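Local coordinates for exported protein (Bacteroides fragilis, PDB 4I17), which is of unknown function but, as an exported protein built of TPR repeats, probably serves as a helical scaffold for binding other proteins, at residues A[83-86]-A[87-91]; A[65-68]-A[69-73]; A[134-137]-A[138-142]. One frame throughout, in Å; residues are numbered along the deposited sequence.

Interaction 1. Residues A[83-86]-A[87-91]; sequences SAAY and RDMKN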
# COMPACT_ATOMS: atom_id res chain seq x y z
N SER A 83 -7.06 9.18 -0.63
CA SER A 83 -7.00 7.72 -0.77
C SER A 83 -8.11 7.07 0.05
O SER A 83 -8.79 6.17 -0.45
CB SER A 83 -5.63 7.19 -0.34
OG SER A 83 -5.50 7.10 1.07
N ALA A 84 -8.31 7.54 1.31
CA ALA A 84 -9.34 6.99 2.20
C ALA A 84 -10.73 7.14 1.60
O ALA A 84 -11.58 6.26 1.78
CB ALA A 84 -9.29 7.65 3.57
N ALA A 85 -10.98 8.27 0.92
CA ALA A 85 -12.27 8.51 0.27
C ALA A 85 -12.51 7.46 -0.81
O ALA A 85 -13.60 6.91 -0.89
CB ALA A 85 -12.31 9.92 -0.32
N TYR A 86 -11.46 7.11 -1.59
CA TYR A 86 -11.58 6.07 -2.63
C TYR A 86 -11.73 4.67 -2.03
O TYR A 86 -12.50 3.89 -2.57
CB TYR A 86 -10.41 6.16 -3.60
CG TYR A 86 -10.65 7.25 -4.62
CD1 TYR A 86 -11.66 7.13 -5.58
CD2 TYR A 86 -9.88 8.41 -4.64
CE1 TYR A 86 -11.88 8.11 -6.53
CE2 TYR A 86 -10.12 9.43 -5.56
CZ TYR A 86 -11.11 9.27 -6.52
OH TYR A 86 -11.31 10.23 -7.47
N ARG A 87 -11.06 4.40 -0.89
CA ARG A 87 -11.20 3.15 -0.13
C ARG A 87 -12.68 3.00 0.30
O ARG A 87 -13.28 1.94 0.16
CB ARG A 87 -10.26 3.19 1.10
CG ARG A 87 -10.10 1.86 1.86
CD ARG A 87 -9.07 1.95 2.98
NE ARG A 87 -9.44 2.93 4.01
CZ ARG A 87 -8.59 3.77 4.61
NH1 ARG A 87 -7.30 3.72 4.33
NH2 ARG A 87 -9.04 4.64 5.51
N ASP A 88 -13.27 4.10 0.80
CA ASP A 88 -14.68 4.16 1.25
C ASP A 88 -15.65 3.97 0.06
O ASP A 88 -16.74 3.41 0.23
CB ASP A 88 -14.94 5.47 1.97
CG ASP A 88 -14.26 5.62 3.32
OD1 ASP A 88 -14.00 4.59 3.97
OD2 ASP A 88 -14.06 6.78 3.76
N MSE A 89 -15.24 4.38 -1.16
CA MSE A 89 -16.00 4.13 -2.41
C MSE A 89 -15.75 2.73 -2.94
O MSE A 89 -16.26 2.39 -4.02
CB MSE A 89 -15.62 5.15 -3.49
CG MSE A 89 -16.30 6.50 -3.30
SE MSE A 89 -15.68 7.76 -4.67
CE MSE A 89 -14.27 8.77 -3.75
N LYS A 90 -14.92 1.92 -2.22
CA LYS A 90 -14.53 0.54 -2.57
C LYS A 90 -13.85 0.53 -3.95
O LYS A 90 -14.12 -0.30 -4.82
CB LYS A 90 -15.73 -0.44 -2.48
CG LYS A 90 -16.47 -0.31 -1.15
CD LYS A 90 -17.21 -1.56 -0.74
CE LYS A 90 -17.34 -1.66 0.77
NZ LYS A 90 -18.20 -0.59 1.35
N ASN A 91 -12.94 1.52 -4.15
CA ASN A 91 -12.22 1.63 -5.41
C ASN A 91 -10.76 1.43 -5.12
O ASN A 91 -10.05 2.40 -4.83
CB ASN A 91 -12.51 3.00 -6.06
CG ASN A 91 -11.91 3.15 -7.44
OD1 ASN A 91 -10.95 2.49 -7.79
ND2 ASN A 91 -12.39 4.11 -8.19
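Met89, present as selenomethionine, lays its terminal methyl over one face of the Tyr86 ring. CE stands 3.9 Å from the centroid of the Tyr86 ring and 23° off the ring normal, which meets the geometry of a CH-pi contact; it is shifted toward the rim, with Tyr86 CD1 its nearest ring atom. SE of Met89 is farther from the centroid and oblique, so this Met-aromatic contact is made mainly through the methyl. A bend at the last torsion (chi3 -97°) turns CE back toward the helix, where it also meets Ala85 CB at 4.1 Å. Asn91 runs alongside the tyrosine, its amide plane nearly perpendicular to the ring, and ND2 approaches Tyr86 CD1 obliquely. On another side of the turn, in one of its two modelled conformers, the Arg87 guanidinium passes one of its faces across Ala84, with NH2 3.6 Å from Ala84 CB.

The backbone ends the helix in a Schellman motif: Asn91 N donates to Tyr86 O at 2.9 Å, Lys90 N donates to Arg87 O, and Lys90 has positive phi (59°). Asn91 then serves as N-cap of the next helix, its OD1 accepting from Glu94 N. The turn therefore joins helix 75-88 to helix 92-105 of the TPR array. Ala85 and Tyr86 pack on Ala61 and Ala62 of helix 58-70, while Tyr86 also touches Glu94 and Thr98 of helix 92-105.

Interaction 2. Residues A[65-68]-A[69-73]; sequences FDIA and IKKNY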
# COMPACT_ATOMS: atom_id res chain seq x y z
N PHE A 65 -10.03 17.34 -0.93
CA PHE A 65 -8.61 17.03 -0.66
C PHE A 65 -7.73 17.42 -1.87
O PHE A 65 -6.60 17.84 -1.68
CB PHE A 65 -8.44 15.55 -0.31
CG PHE A 65 -9.05 15.18 1.02
CD1 PHE A 65 -8.63 15.80 2.20
CD2 PHE A 65 -10.01 14.17 1.11
CE1 PHE A 65 -9.14 15.40 3.44
CE2 PHE A 65 -10.52 13.77 2.35
CZ PHE A 65 -10.07 14.38 3.51
N ASP A 66 -8.28 17.33 -3.10
CA ASP A 66 -7.55 17.72 -4.31
C ASP A 66 -7.18 19.21 -4.29
O ASP A 66 -6.12 19.59 -4.80
CB ASP A 66 -8.40 17.42 -5.56
CG ASP A 66 -8.03 16.16 -6.34
OD1 ASP A 66 -6.82 15.84 -6.41
OD2 ASP A 66 -8.94 15.57 -6.97
N ILE A 67 -8.06 20.06 -3.73
CA ILE A 67 -7.84 21.51 -3.60
C ILE A 67 -6.63 21.71 -2.71
O ILE A 67 -5.71 22.43 -3.08
CB ILE A 67 -9.08 22.30 -3.09
CG1 ILE A 67 -10.26 22.20 -4.11
CG2 ILE A 67 -8.73 23.78 -2.80
CD1 ILE A 67 -11.62 22.77 -3.58
N ALA A 68 -6.61 21.03 -1.56
CA ALA A 68 -5.46 21.11 -0.65
C ALA A 68 -4.19 20.63 -1.34
O ALA A 68 -3.15 21.27 -1.23
CB ALA A 68 -5.73 20.28 0.61
N ILE A 69 -4.28 19.51 -2.13
CA ILE A 69 -3.12 18.98 -2.83
C ILE A 69 -2.59 20.01 -3.83
O ILE A 69 -1.39 20.24 -3.87
CB ILE A 69 -3.43 17.63 -3.50
CG1 ILE A 69 -3.74 16.57 -2.42
CG2 ILE A 69 -2.24 17.17 -4.42
CD1 ILE A 69 -4.31 15.21 -2.98
N LYS A 70 -3.49 20.62 -4.62
CA LYS A 70 -3.06 21.57 -5.65
C LYS A 70 -2.48 22.84 -5.01
O LYS A 70 -1.63 23.48 -5.64
CB LYS A 70 -4.21 21.89 -6.60
CG LYS A 70 -4.44 20.78 -7.62
CD LYS A 70 -5.67 21.06 -8.47
CE LYS A 70 -6.00 19.91 -9.38
NZ LYS A 70 -7.30 20.13 -10.08
N LYS A 71 -2.85 23.17 -3.76
CA LYS A 71 -2.27 24.34 -3.08
C LYS A 71 -1.04 23.94 -2.24
O LYS A 71 -0.51 24.78 -1.50
CB LYS A 71 -3.32 25.05 -2.20
CG LYS A 71 -4.58 25.55 -2.92
CD LYS A 71 -4.33 26.64 -3.97
CE LYS A 71 -5.58 27.44 -4.27
NZ LYS A 71 -6.66 26.63 -4.92
N ASN A 72 -0.58 22.66 -2.34
CA ASN A 72 0.61 22.14 -1.62
C ASN A 72 0.43 22.26 -0.13
O ASN A 72 1.38 22.58 0.58
CB ASN A 72 1.89 22.92 -2.03
CG ASN A 72 2.08 23.12 -3.50
OD1 ASN A 72 2.03 24.25 -4.02
ND2 ASN A 72 2.27 22.04 -4.20
N TYR A 73 -0.80 22.05 0.34
CA TYR A 73 -1.09 22.20 1.76
C TYR A 73 -1.24 20.85 2.43
O TYR A 73 -2.05 20.04 1.97
CB TYR A 73 -2.41 23.00 1.95
CG TYR A 73 -2.85 23.03 3.40
CD1 TYR A 73 -2.12 23.73 4.35
CD2 TYR A 73 -3.95 22.30 3.83
CE1 TYR A 73 -2.46 23.68 5.70
CE2 TYR A 73 -4.32 22.27 5.17
CZ TYR A 73 -3.56 22.94 6.11
OH TYR A 73 -3.92 22.92 7.43
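Lys71 curls back against Ile67 where a Schellman motif ends helix 58-70 of this TPR protein. In the conformer described, one of two modelled, its side chain hugs the preceding turn from the start: CB lies 3.7 Å from Ile67 O, and CG, anti to the carbonyl carbon (chi1 -59°), comes to 3.3 Å from the same Ile67 O. Bends at chi2 (-64°) and chi4 then carry the chain alongside Ile67, pointing the same way, until NZ reaches 4.1 Å from Ile67 CG2. In this conformer the end of the chain lies against the Ile67 methyl while its ammonium is bound to the backbone carbonyl of Asn39, in a loop outside the turn.

The evidence for the motif is in the backbone. Asn72 has positive phi, its N donates to Ile69 O, and Tyr73 N donates to Ala68 O at 2.9 Å in a nearly straight bond. Ala68 O also receives a weak bond from Lys71 N, while the stronger bond of that N goes to Ile67 O. Asp66 turns its carboxylate to Lys82 of helix 75-88, in a salt bridge between neighbouring helices. Past the reversal, Tyr73 packs on Val43 and Tyr46 of helix 42-54 and presents its ring edge to Ala68, with CD2 4.2 Å from Ala68 CB.

Interaction 3. Residues A[134-137]-A[138-142]; sequences EKAE and ENYKH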
# COMPACT_ATOMS: atom_id res chain seq x y z
N GLU A 134 3.47 -15.54 -10.01
CA GLU A 134 3.88 -14.34 -10.77
C GLU A 134 3.23 -13.05 -10.23
O GLU A 134 3.92 -12.02 -10.11
CB GLU A 134 3.52 -14.52 -12.28
CG GLU A 134 3.88 -13.33 -13.16
CD GLU A 134 3.60 -13.48 -14.64
OE1 GLU A 134 2.44 -13.76 -15.01
OE2 GLU A 134 4.54 -13.26 -15.44
N LYS A 135 1.93 -13.09 -9.92
CA LYS A 135 1.24 -11.91 -9.44
C LYS A 135 1.59 -11.64 -7.99
O LYS A 135 1.70 -10.47 -7.62
CB LYS A 135 -0.28 -11.99 -9.66
CG LYS A 135 -0.66 -11.64 -11.10
CD LYS A 135 -2.15 -11.66 -11.34
CE LYS A 135 -2.51 -11.48 -12.80
NZ LYS A 135 -2.17 -12.67 -13.63
N ALA A 136 1.84 -12.70 -7.18
CA ALA A 136 2.29 -12.48 -5.80
C ALA A 136 3.62 -11.75 -5.81
O ALA A 136 3.82 -10.78 -5.07
CB ALA A 136 2.39 -13.80 -5.05
N GLU A 137 4.53 -12.19 -6.69
CA GLU A 137 5.87 -11.61 -6.81
C GLU A 137 5.79 -10.16 -7.25
O GLU A 137 6.46 -9.32 -6.65
CB GLU A 137 6.74 -12.43 -7.77
CG GLU A 137 8.15 -11.84 -7.88
CD GLU A 137 9.10 -12.55 -8.82
OE1 GLU A 137 8.61 -13.19 -9.78
OE2 GLU A 137 10.33 -12.52 -8.57
N GLU A 138 4.96 -9.86 -8.27
CA GLU A 138 4.77 -8.48 -8.76
C GLU A 138 4.34 -7.55 -7.62
O GLU A 138 4.88 -6.45 -7.48
CB GLU A 138 3.73 -8.44 -9.88
CG GLU A 138 4.31 -8.08 -11.24
CD GLU A 138 4.55 -6.60 -11.50
OE1 GLU A 138 3.59 -5.81 -11.37
OE2 GLU A 138 5.69 -6.25 -11.87
N ASN A 139 3.37 -7.99 -6.79
CA ASN A 139 2.85 -7.19 -5.68
C ASN A 139 3.88 -7.04 -4.56
O ASN A 139 4.12 -5.91 -4.10
CB ASN A 139 1.53 -7.79 -5.17
CG ASN A 139 0.41 -7.43 -6.11
OD1 ASN A 139 -0.11 -6.32 -6.07
ND2 ASN A 139 0.12 -8.30 -7.06
N TYR A 140 4.54 -8.13 -4.14
CA TYR A 140 5.56 -7.96 -3.10
C TYR A 140 6.71 -7.08 -3.59
O TYR A 140 7.22 -6.31 -2.80
CB TYR A 140 6.12 -9.30 -2.63
CG TYR A 140 5.12 -10.21 -1.95
CD1 TYR A 140 4.29 -9.74 -0.93
CD2 TYR A 140 5.12 -11.59 -2.21
CE1 TYR A 140 3.47 -10.60 -0.21
CE2 TYR A 140 4.28 -12.45 -1.51
CZ TYR A 140 3.46 -11.95 -0.51
OH TYR A 140 2.66 -12.80 0.22
N LYS A 141 7.07 -7.15 -4.89
CA LYS A 141 8.13 -6.26 -5.43
C LYS A 141 7.75 -4.80 -5.32
O LYS A 141 8.60 -3.96 -4.98
CB LYS A 141 8.44 -6.61 -6.88
CG LYS A 141 9.31 -7.85 -6.97
CD LYS A 141 10.28 -7.75 -8.13
CE LYS A 141 11.23 -8.91 -8.13
NZ LYS A 141 12.64 -8.51 -8.38
N HIS A 142 6.46 -4.48 -5.55
CA HIS A 142 6.00 -3.09 -5.38
C HIS A 142 6.12 -2.64 -3.94
O HIS A 142 6.44 -1.48 -3.69
CB HIS A 142 4.55 -2.94 -5.83
CG HIS A 142 4.38 -2.84 -7.32
ND1 HIS A 142 4.74 -1.69 -8.01
CD2 HIS A 142 3.83 -3.72 -8.19
CE1 HIS A 142 4.40 -1.90 -9.27
NE2 HIS A 142 3.87 -3.12 -9.43
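Glu134 accepts from Glu138 N through its carbonyl O at 3.0 Å, a regular i to i+4 bond of helix 133-143 in this TPR protein. The next carbonyl carries two donors from one residue: Lys135 O takes both Asn139 N, at 3.1 Å, and Asn139 ND2, at 2.7 Å. They arrive from opposite faces of the carbonyl plane. The side-chain donor stands 38° out of that plane, although the oxygen lies close to the plane of the Asn139 amide; a CG placed beside the backbone N (chi1 -77°) folds the amide back over the preceding turn.

Ala136 follows, its O receiving Tyr140 N in a nearly linear bond and also lying obliquely near the Tyr140 ring, 3.2 Å from CD2. Ala136 CB touches CE2 of that ring, whose hydroxyl bonds to Gln128 of helix 110-129. Glu137 completes the segment: its extended chain runs beside Lys141, but OE2 is engaged by Lys198 in a salt bridge and by Tyr202 OH in a hydrogen bond, both from helix 182-209. Lys141 NZ stays 4.6 Å from Glu137 OE2, so the two charges are near without pairing, and the closer approach is that of Lys141 CE, 3.7 Å from Glu137 OE2.

From the N terminus, interaction 2 comes first, turning the chain out of helix 58-70 toward helix 75-88. Interaction 1 lies at the far end of that second helix and turns it toward helix 92-105; the two centres are 18 Å apart, and their nearest atoms, about 5 Å apart, do not touch. Interaction 3 follows within helix 133-143, its centre 22 Å from that of interaction 1 and 32 Å from that of interaction 2; it closes no loop. All three are local and in series, so none nests or crosses. The first two tie successive antiparallel helices, whereas 134-142 bridges helices 110-129, 149-174 and 182-209.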